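Local atomic coordinates of uncharacterized protein (Methanocella paludicola, PDB entry 5DMP), a protein that probably acts as a phosphoesterase that trims the 3' ends of broken DNA strands during archaeal non-homologous end joining. Residues H3-I8 and H53-A58; V7-D12 and V74-I79; Y57-G62 and S155-R160. One frame throughout, in Å; residues are numbered along the deposited sequence.

Contact 1: residues H3-I8 and H53-A58; sequences HPIYVI and HPIGYA. With VN4 (oxido(dioxo)vanadium), chain J.
H53 NE2 donates a nearly straight hydrogen bond, 2.7 Å at 177°, to O1 of the bound oxido(dioxo)vanadium group, which meets the edge of the imidazole in its plane. Y57 OH makes a second bond to the same group, reaching O2 at 2.7 Å, while H53 CD2 rests over one face of the Y57 ring, near its rim. Y57 belongs to the short 3-10 segment 55-58, with H53 just ahead of it. I55 and A58 of this segment pack on strand 5-12, with no hydrogen bond across, mainly through aliphatic groups. This strand belongs to the closed antiparallel barrel of the LigD-type phosphoesterase domain, and I5 and V7 point from it toward the 3-10 turn. I5 uses both branches: CD1 meets I55 CG2 at 3.6 Å, and CG2, anti to the backbone N, lies 3.8 Å from A58 CB. V7 meets A58 with both branches, CG1 near A58 CB and CG2 against A58 O at 3.4 Å. That carbonyl oxygen is buried here without a polar partner. At the outer end, I55 CG2 also reaches the edge of the H3 ring, 4.1 Å from CE1, and H3 ND1 is hydrogen-bonded to E23 on the adjoining strand.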
ATOM      1  N   HIS A   3      14.773  -2.532  -4.799  1.00 39.88           N
ATOM      2  CA  HIS A   3      13.711  -3.065  -5.694  1.00 39.76           C
ATOM      3  C   HIS A   3      13.135  -4.415  -5.240  1.00 35.43           C
ATOM      4  O   HIS A   3      13.901  -5.178  -4.615  1.00 46.64           O
ATOM      5  CB  HIS A   3      14.159  -3.001  -7.176  1.00 43.74           C
ATOM      6  CG  HIS A   3      14.384  -1.588  -7.636  1.00 51.06           C
ATOM      7  ND1 HIS A   3      13.362  -0.781  -8.102  1.00 46.92           N
ATOM      8  CD2 HIS A   3      15.501  -0.813  -7.628  1.00 55.43           C
ATOM      9  CE1 HIS A   3      13.836   0.421  -8.377  1.00 51.31           C
ATOM     10  NE2 HIS A   3      15.132   0.433  -8.090  1.00 58.03           N
ATOM     11  N   PRO A   4      12.072  -4.886  -5.907  1.00 36.40           N
ATOM     12  CA  PRO A   4      10.879  -4.134  -6.177  1.00 31.81           C
ATOM     13  C   PRO A   4      10.354  -3.294  -5.047  1.00 29.54           C
ATOM     14  O   PRO A   4      10.289  -3.735  -3.927  1.00 28.27           O
ATOM     15  CB  PRO A   4       9.911  -5.161  -6.716  1.00 30.46           C
ATOM     16  CG  PRO A   4      10.245  -6.413  -5.895  1.00 36.54           C
ATOM     17  CD  PRO A   4      11.713  -6.272  -5.490  1.00 37.63           C
ATOM     18  N   ILE A   5      10.077  -2.053  -5.365  1.00 25.41           N
ATOM     19  CA  ILE A   5       9.595  -1.109  -4.378  1.00 26.94           C
ATOM     20  C   ILE A   5       8.180  -1.442  -3.904  1.00 26.57           C
ATOM     21  O   ILE A   5       7.302  -1.784  -4.706  1.00 27.36           O
ATOM     22  CB  ILE A   5       9.593   0.302  -5.014  1.00 26.85           C
ATOM     23  CG1 ILE A   5      11.011   0.822  -5.079  1.00 29.95           C
ATOM     24  CG2 ILE A   5       8.768   1.364  -4.242  1.00 26.97           C
ATOM     25  CD1 ILE A   5      11.039   1.875  -6.169  1.00 34.30           C
ATOM     26  N   TYR A   6       7.976  -1.267  -2.591  1.00 25.63           N
ATOM     27  CA  TYR A   6       6.633  -1.160  -1.928  1.00 24.82           C
ATOM     28  C   TYR A   6       6.660   0.231  -1.285  1.00 24.38           C
ATOM     29  O   TYR A   6       7.701   0.664  -0.679  1.00 26.25           O
ATOM     30  CB  TYR A   6       6.555  -2.297  -0.872  1.00 26.07           C
ATOM     31  CG  TYR A   6       5.894  -1.850   0.391  1.00 25.00           C
ATOM     32  CD1 TYR A   6       4.497  -1.578   0.391  1.00 24.97           C
ATOM     33  CD2 TYR A   6       6.623  -1.685   1.567  1.00 27.76           C
ATOM     34  CE1 TYR A   6       3.849  -1.108   1.548  1.00 27.47           C
ATOM     35  CE2 TYR A   6       5.992  -1.205   2.757  1.00 27.15           C
ATOM     36  CZ  TYR A   6       4.611  -0.936   2.742  1.00 28.15           C
ATOM     37  OH  TYR A   6       4.001  -0.492   3.912  1.00 26.50           O
ATOM     38  N   VAL A   7       5.569   0.975  -1.431  1.00 24.25           N
ATOM     39  CA  VAL A   7       5.446   2.266  -0.733  1.00 23.80           C
ATOM     40  C   VAL A   7       3.977   2.487  -0.364  1.00 24.39           C
ATOM     41  O   VAL A   7       3.063   2.033  -1.081  1.00 23.50           O
ATOM     42  CB  VAL A   7       5.964   3.420  -1.667  1.00 23.60           C
ATOM     43  CG1 VAL A   7       5.218   3.431  -3.022  1.00 22.94           C
ATOM     44  CG2 VAL A   7       5.921   4.797  -0.932  1.00 24.58           C
ATOM     45  N   ILE A   8       3.747   3.186   0.742  1.00 23.69           N
ATOM     46  CA  ILE A   8       2.440   3.714   1.044  1.00 23.52           C
ATOM     47  C   ILE A   8       2.634   5.205   1.269  1.00 24.96           C
ATOM     48  O   ILE A   8       3.486   5.638   2.114  1.00 26.80           O
ATOM     49  CB  ILE A   8       1.853   3.098   2.365  1.00 22.80           C
ATOM     50  CG1 ILE A   8       1.493   1.589   2.087  1.00 23.18           C
ATOM     51  CG2 ILE A   8       0.612   3.943   2.774  1.00 24.11           C
ATOM     52  CD1 ILE A   8       0.951   0.755   3.297  1.00 27.21           C
ATOM     53  N   HIS A  53       1.794   4.747 -11.502  1.00 28.27           N
ATOM     54  CA  HIS A  53       2.695   5.905 -11.216  1.00 28.99           C
ATOM     55  C   HIS A  53       4.105   5.547 -11.642  1.00 28.20           C
ATOM     56  O   HIS A  53       4.471   4.396 -11.676  1.00 29.17           O
ATOM     57  CB  HIS A  53       2.634   6.293  -9.723  1.00 28.89           C
ATOM     58  CG  HIS A  53       1.465   7.162  -9.397  1.00 33.05           C
ATOM     59  ND1 HIS A  53       0.144   6.754  -9.568  1.00 33.93           N
ATOM     60  CD2 HIS A  53       1.414   8.455  -8.996  1.00 37.35           C
ATOM     61  CE1 HIS A  53      -0.661   7.754  -9.236  1.00 34.27           C
ATOM     62  NE2 HIS A  53       0.082   8.790  -8.872  1.00 37.61           N
ATOM     63  N   PRO A  54       4.940   6.567 -11.947  1.00 27.87           N
ATOM     64  CA  PRO A  54       6.329   6.288 -12.239  1.00 29.17           C
ATOM     65  C   PRO A  54       7.087   5.810 -10.949  1.00 27.24           C
ATOM     66  O   PRO A  54       6.768   6.248  -9.844  1.00 27.47           O
ATOM     67  CB  PRO A  54       6.881   7.668 -12.707  1.00 29.83           C
ATOM     68  CG  PRO A  54       5.955   8.700 -12.124  1.00 30.38           C
ATOM     69  CD  PRO A  54       4.595   8.004 -11.927  1.00 28.40           C
ATOM     70  N   ILE A  55       8.060   4.959 -11.129  1.00 28.45           N
ATOM     71  CA  ILE A  55       8.898   4.444 -10.009  1.00 29.90           C
ATOM     72  C   ILE A  55       9.447   5.570  -9.154  1.00 31.20           C
ATOM     73  O   ILE A  55       9.409   5.461  -7.924  1.00 29.29           O
ATOM     74  CB  ILE A  55       9.987   3.489 -10.524  1.00 36.64           C
ATOM     75  CG1 ILE A  55       9.330   2.148 -10.902  1.00 38.06           C
ATOM     76  CG2 ILE A  55      11.081   3.278  -9.461  1.00 38.64           C
ATOM     77  CD1 ILE A  55      10.236   1.288 -11.748  1.00 45.19           C
ATOM     78  N   GLY A  56       9.863   6.699  -9.754  1.00 29.56           N
ATOM     79  CA  GLY A  56      10.444   7.782  -8.957  1.00 28.86           C
ATOM     80  C   GLY A  56       9.447   8.515  -8.042  1.00 32.15           C
ATOM     81  O   GLY A  56       9.851   9.168  -7.083  1.00 33.45           O
ATOM     82  N   TYR A  57       8.131   8.374  -8.294  1.00 28.45           N
ATOM     83  CA  TYR A  57       7.114   8.903  -7.369  1.00 26.65           C
ATOM     84  C   TYR A  57       7.120   8.277  -5.973  1.00 27.04           C
ATOM     85  O   TYR A  57       6.579   8.861  -5.011  1.00 27.50           O
ATOM     86  CB  TYR A  57       5.723   8.689  -8.009  1.00 27.27           C
ATOM     87  CG  TYR A  57       4.683   9.602  -7.480  1.00 27.76           C
ATOM     88  CD1 TYR A  57       4.622  10.921  -7.917  1.00 31.17           C
ATOM     89  CD2 TYR A  57       3.751   9.182  -6.513  1.00 27.98           C
ATOM     90  CE1 TYR A  57       3.616  11.795  -7.451  1.00 32.15           C
ATOM     91  CE2 TYR A  57       2.795  10.064  -5.994  1.00 29.22           C
ATOM     92  CZ  TYR A  57       2.724  11.368  -6.505  1.00 34.08           C
ATOM     93  OH  TYR A  57       1.777  12.244  -6.087  1.00 35.44           O
ATOM     94  N   ALA A  58       7.754   7.119  -5.826  1.00 26.57           N
ATOM     95  CA  ALA A  58       7.768   6.463  -4.475  1.00 25.21           C
ATOM     96  C   ALA A  58       8.328   7.342  -3.337  1.00 30.63           C
ATOM     97  O   ALA A  58       7.952   7.202  -2.160  1.00 32.17           O
ATOM     98  CB  ALA A  58       8.555   5.171  -4.550  1.00 25.25           C
TER
HETATM   99  V   VN4 J 209      -1.407  10.429  -6.273  1.00 64.29           V
HETATM  100  O1  VN4 J 209      -0.835  11.135  -7.963  1.00 56.12           O
HETATM  101  O2  VN4 J 209      -0.495  11.416  -4.884  1.00 46.00           O
HETATM  102  O3  VN4 J 209      -2.655   9.004  -6.163  1.00 58.94           O

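Contact 2: residues V7-D12 and V74-I79; sequences VIQKHD and VMVWDI. With VN4 (oxido(dioxo)vanadium), chain J.
I8 O accepts two backbone hydrogen bonds, from W77 N at 2.8 Å and from D78 N at 3.0 Å, both in the carbonyl plane. D78 O takes I8 N, which approaches from above its carbonyl plane. Two residues thus face one, the classic beta bulge, and the antiparallel register shifts before K10 and M75 form the next hydrogen-bonded pair, with M75 N to K10 O at 2.8 Å. The bulge belongs to the seam between strands 5-12 and 72-84 of the barrel. It leaves the W77 side chain beside that of I8, where CE3 meets I8 CG2 at 3.8 Å. K10, fully extended with CG anti to the backbone N (chi1 -177°), passes the same indole, and its NZ and W77 NE1 both donate to one water.

On the face carrying Q9 and H11, polar ends are met from outside the pair: Q9 OE1 by R21 NE, and Q9 NE2 by the carbonyl oxygens of Y57 and F60. On the opposite face, Y6 OH and L115 N engage D78 OD2, and K113 N engages OD1. H11 ND1 is hydrogen-bonded to D19 OD2, V74 CG2 sits over one ring face at 3.8 Å from the centroid, and H11 CE1 lies 3.0 Å from O2 of the vanadium group. An alanine here would probably leave D19 OD2 without this partner, V74 CG2 without its ring face, and a gap beside O2 of the bound group. H17 stacks on the same imidazole.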
ATOM      1  N   VAL A   7       5.569   0.975  -1.431  1.00 24.25           N
ATOM      2  CA  VAL A   7       5.446   2.266  -0.733  1.00 23.80           C
ATOM      3  C   VAL A   7       3.977   2.487  -0.364  1.00 24.39           C
ATOM      4  O   VAL A   7       3.063   2.033  -1.081  1.00 23.50           O
ATOM      5  CB  VAL A   7       5.964   3.420  -1.667  1.00 23.60           C
ATOM      6  CG1 VAL A   7       5.218   3.431  -3.022  1.00 22.94           C
ATOM      7  CG2 VAL A   7       5.921   4.797  -0.932  1.00 24.58           C
ATOM      8  N   ILE A   8       3.747   3.186   0.742  1.00 23.69           N
ATOM      9  CA  ILE A   8       2.440   3.714   1.044  1.00 23.52           C
ATOM     10  C   ILE A   8       2.634   5.205   1.269  1.00 24.96           C
ATOM     11  O   ILE A   8       3.486   5.638   2.114  1.00 26.80           O
ATOM     12  CB  ILE A   8       1.853   3.098   2.365  1.00 22.80           C
ATOM     13  CG1 ILE A   8       1.493   1.589   2.087  1.00 23.18           C
ATOM     14  CG2 ILE A   8       0.612   3.943   2.774  1.00 24.11           C
ATOM     15  CD1 ILE A   8       0.951   0.755   3.297  1.00 27.21           C
ATOM     16  N   GLN A   9       1.827   5.987   0.571  1.00 21.38           N
ATOM     17  CA  GLN A   9       1.818   7.433   0.843  1.00 25.97           C
ATOM     18  C   GLN A   9       0.524   7.746   1.578  1.00 30.33           C
ATOM     19  O   GLN A   9      -0.541   7.224   1.222  1.00 32.02           O
ATOM     20  CB  GLN A   9       1.928   8.203  -0.446  1.00 26.46           C
ATOM     21  CG  GLN A   9       3.414   8.279  -0.896  1.00 27.11           C
ATOM     22  CD  GLN A   9       3.615   8.357  -2.380  1.00 27.66           C
ATOM     23  OE1 GLN A   9       3.017   7.615  -3.180  1.00 30.50           O
ATOM     24  NE2 GLN A   9       4.558   9.236  -2.786  1.00 29.70           N
ATOM     25  N   LYS A  10       0.636   8.562   2.622  1.00 28.61           N
ATOM     26  CA  LYS A  10      -0.565   9.032   3.348  1.00 27.76           C
ATOM     27  C   LYS A  10      -0.923  10.350   2.676  1.00 30.36           C
ATOM     28  O   LYS A  10      -0.054  11.243   2.438  1.00 27.62           O
ATOM     29  CB  LYS A  10      -0.260   9.176   4.860  1.00 26.89           C
ATOM     30  CG  LYS A  10      -1.503   9.599   5.677  1.00 27.78           C
ATOM     31  CD  LYS A  10      -1.113   9.642   7.168  1.00 32.66           C
ATOM     32  CE  LYS A  10      -2.317  10.093   8.046  1.00 35.93           C
ATOM     33  NZ  LYS A  10      -1.810  10.171   9.452  1.00 39.82           N
ATOM     34  N   HIS A  11      -2.213  10.507   2.326  1.00 28.42           N
ATOM     35  CA  HIS A  11      -2.558  11.505   1.391  1.00 32.42           C
ATOM     36  C   HIS A  11      -3.745  12.276   1.930  1.00 35.25           C
ATOM     37  O   HIS A  11      -4.862  11.744   2.074  1.00 38.88           O
ATOM     38  CB  HIS A  11      -2.883  10.860   0.057  1.00 35.47           C
ATOM     39  CG  HIS A  11      -2.889  11.831  -1.074  1.00 37.89           C
ATOM     40  ND1 HIS A  11      -2.703  11.446  -2.382  1.00 47.77           N
ATOM     41  CD2 HIS A  11      -3.052  13.171  -1.089  1.00 43.86           C
ATOM     42  CE1 HIS A  11      -2.728  12.521  -3.153  1.00 48.59           C
ATOM     43  NE2 HIS A  11      -2.955  13.577  -2.392  1.00 44.42           N
ATOM     44  N   ASP A  12      -3.500  13.512   2.277  1.00 36.03           N
ATOM     45  CA  ASP A  12      -4.592  14.363   2.748  1.00 42.31           C
ATOM     46  C   ASP A  12      -5.114  15.129   1.554  1.00 48.83           C
ATOM     47  O   ASP A  12      -4.544  16.159   1.186  1.00 43.65           O
ATOM     48  CB  ASP A  12      -4.076  15.320   3.826  1.00 45.57           C
ATOM     49  CG  ASP A  12      -5.189  15.954   4.632  1.00 58.74           C
ATOM     50  OD1 ASP A  12      -6.339  15.453   4.606  1.00 52.83           O
ATOM     51  OD2 ASP A  12      -4.884  16.943   5.325  1.00 65.80           O
ATOM     52  N   VAL A  74       1.028  15.064   0.525  1.00 27.91           N
ATOM     53  CA  VAL A  74       1.438  13.689   0.335  1.00 25.21           C
ATOM     54  C   VAL A  74       2.624  13.424   1.239  1.00 28.58           C
ATOM     55  O   VAL A  74       3.638  14.150   1.180  1.00 30.60           O
ATOM     56  CB  VAL A  74       1.881  13.443  -1.112  1.00 27.48           C
ATOM     57  CG1 VAL A  74       2.364  12.000  -1.318  1.00 27.45           C
ATOM     58  CG2 VAL A  74       0.718  13.808  -2.060  1.00 30.10           C
ATOM     59  N   MET A  75       2.484  12.401   2.067  1.00 25.94           N
ATOM     60  CA  MET A  75       3.532  11.969   2.969  1.00 27.57           C
ATOM     61  C   MET A  75       3.992  10.588   2.567  1.00 25.82           C
ATOM     62  O   MET A  75       3.150   9.731   2.275  1.00 28.48           O
ATOM     63  CB  MET A  75       2.947  11.872   4.396  1.00 27.59           C
ATOM     64  CG  MET A  75       3.860  11.071   5.334  1.00 27.60           C
ATOM     65  SD  MET A  75       3.097  10.709   6.941  1.00 30.80           S
ATOM     66  CE  MET A  75       2.841  12.382   7.586  1.00 27.24           C
ATOM     67  N   VAL A  76       5.292  10.315   2.599  1.00 26.67           N
ATOM     68  CA  VAL A  76       5.757   8.956   2.352  1.00 25.49           C
ATOM     69  C   VAL A  76       5.657   8.294   3.702  1.00 25.63           C
ATOM     70  O   VAL A  76       6.462   8.527   4.611  1.00 25.78           O
ATOM     71  CB  VAL A  76       7.203   8.885   1.768  1.00 25.63           C
ATOM     72  CG1 VAL A  76       7.610   7.413   1.638  1.00 27.23           C
ATOM     73  CG2 VAL A  76       7.162   9.541   0.363  1.00 23.27           C
ATOM     74  N   TRP A  77       4.605   7.500   3.845  1.00 25.36           N
ATOM     75  CA  TRP A  77       4.208   6.956   5.120  1.00 27.64           C
ATOM     76  C   TRP A  77       4.946   5.648   5.451  1.00 25.71           C
ATOM     77  O   TRP A  77       5.239   5.386   6.615  1.00 26.47           O
ATOM     78  CB  TRP A  77       2.635   6.858   5.167  1.00 27.86           C
ATOM     79  CG  TRP A  77       2.088   6.351   6.504  1.00 26.61           C
ATOM     80  CD1 TRP A  77       1.666   7.120   7.587  1.00 27.69           C
ATOM     81  CD2 TRP A  77       1.875   4.955   6.884  1.00 26.85           C
ATOM     82  NE1 TRP A  77       1.177   6.253   8.604  1.00 28.88           N
ATOM     83  CE2 TRP A  77       1.344   4.949   8.208  1.00 27.02           C
ATOM     84  CE3 TRP A  77       2.113   3.727   6.238  1.00 26.99           C
ATOM     85  CZ2 TRP A  77       1.020   3.741   8.882  1.00 26.88           C
ATOM     86  CZ3 TRP A  77       1.790   2.510   6.894  1.00 28.19           C
ATOM     87  CH2 TRP A  77       1.253   2.555   8.236  1.00 29.26           C
ATOM     88  N   ASP A  78       5.249   4.783   4.450  1.00 22.88           N
ATOM     89  CA  ASP A  78       6.098   3.646   4.684  1.00 23.68           C
ATOM     90  C   ASP A  78       6.742   3.326   3.346  1.00 24.43           C
ATOM     91  O   ASP A  78       6.192   3.688   2.297  1.00 23.98           O
ATOM     92  CB  ASP A  78       5.293   2.386   5.119  1.00 27.23           C
ATOM     93  CG  ASP A  78       6.180   1.302   5.687  1.00 27.55           C
ATOM     94  OD1 ASP A  78       7.367   1.581   6.031  1.00 30.51           O
ATOM     95  OD2 ASP A  78       5.767   0.090   5.835  1.00 29.53           O
ATOM     96  N   ILE A  79       7.923   2.744   3.366  1.00 26.82           N
ATOM     97  CA  ILE A  79       8.599   2.425   2.098  1.00 27.12           C
ATOM     98  C   ILE A  79       9.546   1.233   2.366  1.00 26.98           C
ATOM     99  O   ILE A  79      10.000   0.963   3.504  1.00 27.42           O
ATOM    100  CB  ILE A  79       9.360   3.669   1.539  1.00 27.26           C
ATOM    101  CG1 ILE A  79       9.719   3.454   0.049  1.00 29.02           C
ATOM    102  CG2 ILE A  79      10.619   3.921   2.430  1.00 28.01           C
ATOM    103  CD1 ILE A  79      10.096   4.760  -0.666  1.00 28.06           C
TER
HETATM  104  V   VN4 J 209      -1.407  10.429  -6.273  1.00 64.29           V
HETATM  105  O1  VN4 J 209      -0.835  11.135  -7.963  1.00 56.12           O
HETATM  106  O2  VN4 J 209      -0.495  11.416  -4.884  1.00 46.00           O
HETATM  107  O3  VN4 J 209      -2.655   9.004  -6.163  1.00 58.94           O
HETATM  108  O   HOH W   1      -1.118   7.343  10.185  1.00 33.18           O

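Contact 3: residues Y57-G62 and S155-R160; sequences YATFEG and SVLTGR. With VN4 (oxido(dioxo)vanadium), chain J; EDO (1,2-ethanediol), chain C.
The nearest CA atoms across the contact, those of T59 and L157, are 7.8 Å apart; no backbone hydrogen bond joins 57-62 to 155-160, and the join is left to side chains. Segment 155-160 is folded by its own hydroxyls: S155 OG accepts from T158 N in an ST motif, and T158 OG1 accepts from R160 N in an ST turn. Those same hydroxyls donate to E61, whose chain extends from the loop before strand 62-64 with CG anti to the backbone N (chi1 174°). S155 OG bonds to E61 OE1 at 2.6 Å, and T158 OG1 meets E61 OE2 tip to tip at 2.7 Å, each on the syn lone pair. The anti lone pair of OE2 goes to R160 NH2, a salt bridge of 2.8 Å lying nearly in the guanidinium plane, although the two planar groups are turned 42° apart. R160 is bent at chi3 (-60°), which brings NE to T158 OG1 at 3.1 Å; R160 NH1 is left for E168. With OE1 also taking V76 N, the carboxylate has four donors, an arrangement that would probably stabilise its negative charge. Beside it, L157 CD1 packs on T59 CB at 3.9 Å. The loop leading into helix 162-167 is thereby tied to the flank of the barrel. A water adds one further bridge, donating to E61 O and accepting from R160 NH2.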
ATOM      1  N   TYR A  57       8.131   8.374  -8.294  1.00 28.45           N
ATOM      2  CA  TYR A  57       7.114   8.903  -7.369  1.00 26.65           C
ATOM      3  C   TYR A  57       7.120   8.277  -5.973  1.00 27.04           C
ATOM      4  O   TYR A  57       6.579   8.861  -5.011  1.00 27.50           O
ATOM      5  CB  TYR A  57       5.723   8.689  -8.009  1.00 27.27           C
ATOM      6  CG  TYR A  57       4.683   9.602  -7.480  1.00 27.76           C
ATOM      7  CD1 TYR A  57       4.622  10.921  -7.917  1.00 31.17           C
ATOM      8  CD2 TYR A  57       3.751   9.182  -6.513  1.00 27.98           C
ATOM      9  CE1 TYR A  57       3.616  11.795  -7.451  1.00 32.15           C
ATOM     10  CE2 TYR A  57       2.795  10.064  -5.994  1.00 29.22           C
ATOM     11  CZ  TYR A  57       2.724  11.368  -6.505  1.00 34.08           C
ATOM     12  OH  TYR A  57       1.777  12.244  -6.087  1.00 35.44           O
ATOM     13  N   ALA A  58       7.754   7.119  -5.826  1.00 26.57           N
ATOM     14  CA  ALA A  58       7.768   6.463  -4.475  1.00 25.21           C
ATOM     15  C   ALA A  58       8.328   7.342  -3.337  1.00 30.63           C
ATOM     16  O   ALA A  58       7.952   7.202  -2.160  1.00 32.17           O
ATOM     17  CB  ALA A  58       8.555   5.171  -4.550  1.00 25.25           C
ATOM     18  N   THR A  59       9.244   8.264  -3.651  1.00 29.01           N
ATOM     19  CA  THR A  59       9.783   9.141  -2.572  1.00 26.72           C
ATOM     20  C   THR A  59       9.227  10.565  -2.681  1.00 30.72           C
ATOM     21  O   THR A  59       9.761  11.473  -2.039  1.00 30.11           O
ATOM     22  CB  THR A  59      11.341   9.153  -2.583  1.00 31.35           C
ATOM     23  OG1 THR A  59      11.750   9.576  -3.882  1.00 30.21           O
ATOM     24  CG2 THR A  59      11.876   7.737  -2.411  1.00 32.58           C
ATOM     25  N   PHE A  60       8.139  10.780  -3.440  1.00 27.46           N
ATOM     26  CA  PHE A  60       7.540  12.105  -3.481  1.00 27.82           C
ATOM     27  C   PHE A  60       6.852  12.407  -2.147  1.00 31.78           C
ATOM     28  O   PHE A  60       5.958  11.632  -1.726  1.00 28.34           O
ATOM     29  CB  PHE A  60       6.478  12.244  -4.614  1.00 28.70           C
ATOM     30  CG  PHE A  60       5.775  13.551  -4.560  1.00 32.74           C
ATOM     31  CD1 PHE A  60       6.519  14.752  -4.666  1.00 36.52           C
ATOM     32  CD2 PHE A  60       4.443  13.635  -4.181  1.00 28.92           C
ATOM     33  CE1 PHE A  60       5.892  15.991  -4.575  1.00 40.54           C
ATOM     34  CE2 PHE A  60       3.830  14.869  -4.087  1.00 33.30           C
ATOM     35  CZ  PHE A  60       4.547  16.047  -4.273  1.00 36.52           C
ATOM     36  N   GLU A  61       7.255  13.507  -1.482  1.00 26.40           N
ATOM     37  CA  GLU A  61       6.599  13.942  -0.245  1.00 28.32           C
ATOM     38  C   GLU A  61       6.490  15.446  -0.376  1.00 30.58           C
ATOM     39  O   GLU A  61       7.532  16.062  -0.606  1.00 31.39           O
ATOM     40  CB  GLU A  61       7.522  13.583   0.947  1.00 26.57           C
ATOM     41  CG  GLU A  61       6.999  14.122   2.262  1.00 30.09           C
ATOM     42  CD  GLU A  61       7.615  13.373   3.435  1.00 32.95           C
ATOM     43  OE1 GLU A  61       7.264  12.190   3.631  1.00 26.88           O
ATOM     44  OE2 GLU A  61       8.443  13.996   4.183  1.00 31.22           O
ATOM     45  N   GLY A  62       5.299  16.032  -0.307  1.00 27.75           N
ATOM     46  CA  GLY A  62       5.177  17.504  -0.574  1.00 29.62           C
ATOM     47  C   GLY A  62       3.721  17.818  -0.892  1.00 34.69           C
ATOM     48  O   GLY A  62       2.826  17.095  -0.475  1.00 32.72           O
ATOM     49  N   SER A 155       6.092  10.780   8.685  1.00 27.33           N
ATOM     50  CA  SER A 155       6.887  10.395   7.476  1.00 28.58           C
ATOM     51  C   SER A 155       8.021   9.464   7.831  1.00 31.17           C
ATOM     52  O   SER A 155       8.835   9.737   8.730  1.00 26.92           O
ATOM     53  CB  SER A 155       7.416  11.650   6.740  1.00 26.11           C
ATOM     54  OG  SER A 155       8.399  11.289   5.823  1.00 26.39           O
ATOM     55  N   VAL A 156       8.098   8.373   7.077  1.00 28.65           N
ATOM     56  CA  VAL A 156       9.218   7.423   7.182  1.00 30.18           C
ATOM     57  C   VAL A 156      10.473   8.076   6.590  1.00 31.66           C
ATOM     58  O   VAL A 156      11.597   7.703   6.951  1.00 31.07           O
ATOM     59  CB  VAL A 156       8.805   6.076   6.497  1.00 34.33           C
ATOM     60  CG1 VAL A 156       8.869   6.127   4.987  1.00 29.61           C
ATOM     61  CG2 VAL A 156       9.585   4.934   7.028  1.00 38.87           C
ATOM     62  N   LEU A 157      10.299   9.041   5.702  1.00 28.06           N
ATOM     63  CA  LEU A 157      11.503   9.674   5.062  1.00 31.55           C
ATOM     64  C   LEU A 157      12.095  10.811   5.921  1.00 34.97           C
ATOM     65  O   LEU A 157      13.325  10.988   5.974  1.00 35.83           O
ATOM     66  CB  LEU A 157      11.167  10.281   3.677  1.00 31.56           C
ATOM     67  CG  LEU A 157      10.930   9.151   2.623  1.00 39.12           C
ATOM     68  CD1 LEU A 157      10.754   9.790   1.257  1.00 40.72           C
ATOM     69  CD2 LEU A 157      12.024   8.122   2.556  1.00 41.17           C
ATOM     70  N   THR A 158      11.225  11.602   6.533  1.00 28.38           N
ATOM     71  CA  THR A 158      11.704  12.809   7.211  1.00 29.55           C
ATOM     72  C   THR A 158      11.288  12.916   8.669  1.00 29.54           C
ATOM     73  O   THR A 158      11.722  13.842   9.390  1.00 29.18           O
ATOM     74  CB  THR A 158      11.161  14.067   6.518  1.00 29.42           C
ATOM     75  OG1 THR A 158       9.720  14.063   6.563  1.00 26.77           O
ATOM     76  CG2 THR A 158      11.604  14.152   5.072  1.00 28.70           C
ATOM     77  N   GLY A 159      10.399  12.048   9.116  1.00 27.28           N
ATOM     78  CA  GLY A 159       9.822  12.137  10.466  1.00 28.74           C
ATOM     79  C   GLY A 159       8.795  13.248  10.633  1.00 29.47           C
ATOM     80  O   GLY A 159       8.221  13.376  11.709  1.00 28.83           O
ATOM     81  N   ARG A 160       8.536  14.037   9.571  1.00 29.31           N
ATOM     82  CA  ARG A 160       7.527  15.128   9.622  1.00 29.15           C
ATOM     83  C   ARG A 160       6.104  14.667   9.810  1.00 30.68           C
ATOM     84  O   ARG A 160       5.706  13.587   9.305  1.00 28.83           O
ATOM     85  CB  ARG A 160       7.586  16.044   8.381  1.00 27.43           C
ATOM     86  CG  ARG A 160       8.844  16.941   8.389  1.00 30.14           C
ATOM     87  CD  ARG A 160       8.945  17.810   7.139  1.00 30.77           C
ATOM     88  NE  ARG A 160       9.002  17.008   5.902  1.00 31.08           N
ATOM     89  CZ  ARG A 160       8.937  17.522   4.678  1.00 34.47           C
ATOM     90  NH1 ARG A 160       8.852  18.874   4.470  1.00 29.13           N
ATOM     91  NH2 ARG A 160       8.951  16.678   3.656  1.00 31.15           N
TER
HETATM   92  V   VN4 J 209      -1.407  10.429  -6.273  1.00 64.29           V
HETATM   93  O1  VN4 J 209      -0.835  11.135  -7.963  1.00 56.12           O
HETATM   94  O2  VN4 J 209      -0.495  11.416  -4.884  1.00 46.00           O
HETATM   95  O3  VN4 J 209      -2.655   9.004  -6.163  1.00 58.94           O
HETATM   96  C1  EDO C 202       7.842   6.910  11.340  1.00 51.28           C
HETATM   97  O1  EDO C 202       8.926   6.084  10.862  1.00 54.37           O
HETATM   98  C2  EDO C 202       8.401   8.283  11.679  1.00 44.30           C
HETATM   99  O2  EDO C 202       9.739   8.298  11.179  1.00 52.08           O
HETATM  100  O   HOH W   2       9.202  17.506   0.975  1.00 46.07           O

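In the fold
Starting at the N terminus, strand 5-12 takes part in two of the three contacts. Contact 1 closes the first loop, bringing the turn after strand 45-53 back onto the beginning of that strand. Contact 2 starts from the same strand, shares V7 and I8 with contact 1, and closes a longer loop by pairing with strand 72-84. Contact 3 opens on 57-62, where contact 1 ends, and runs to 155-160 near the C terminus, so its loop crosses that of contact 2. Q9 to Y57 joins contacts 1 and 2, while V74 to G62 joins contacts 2 and 3. Together they fasten the 53-62 connection between the barrel wall and the loop before helix 162-167, beside the vanadium pocket.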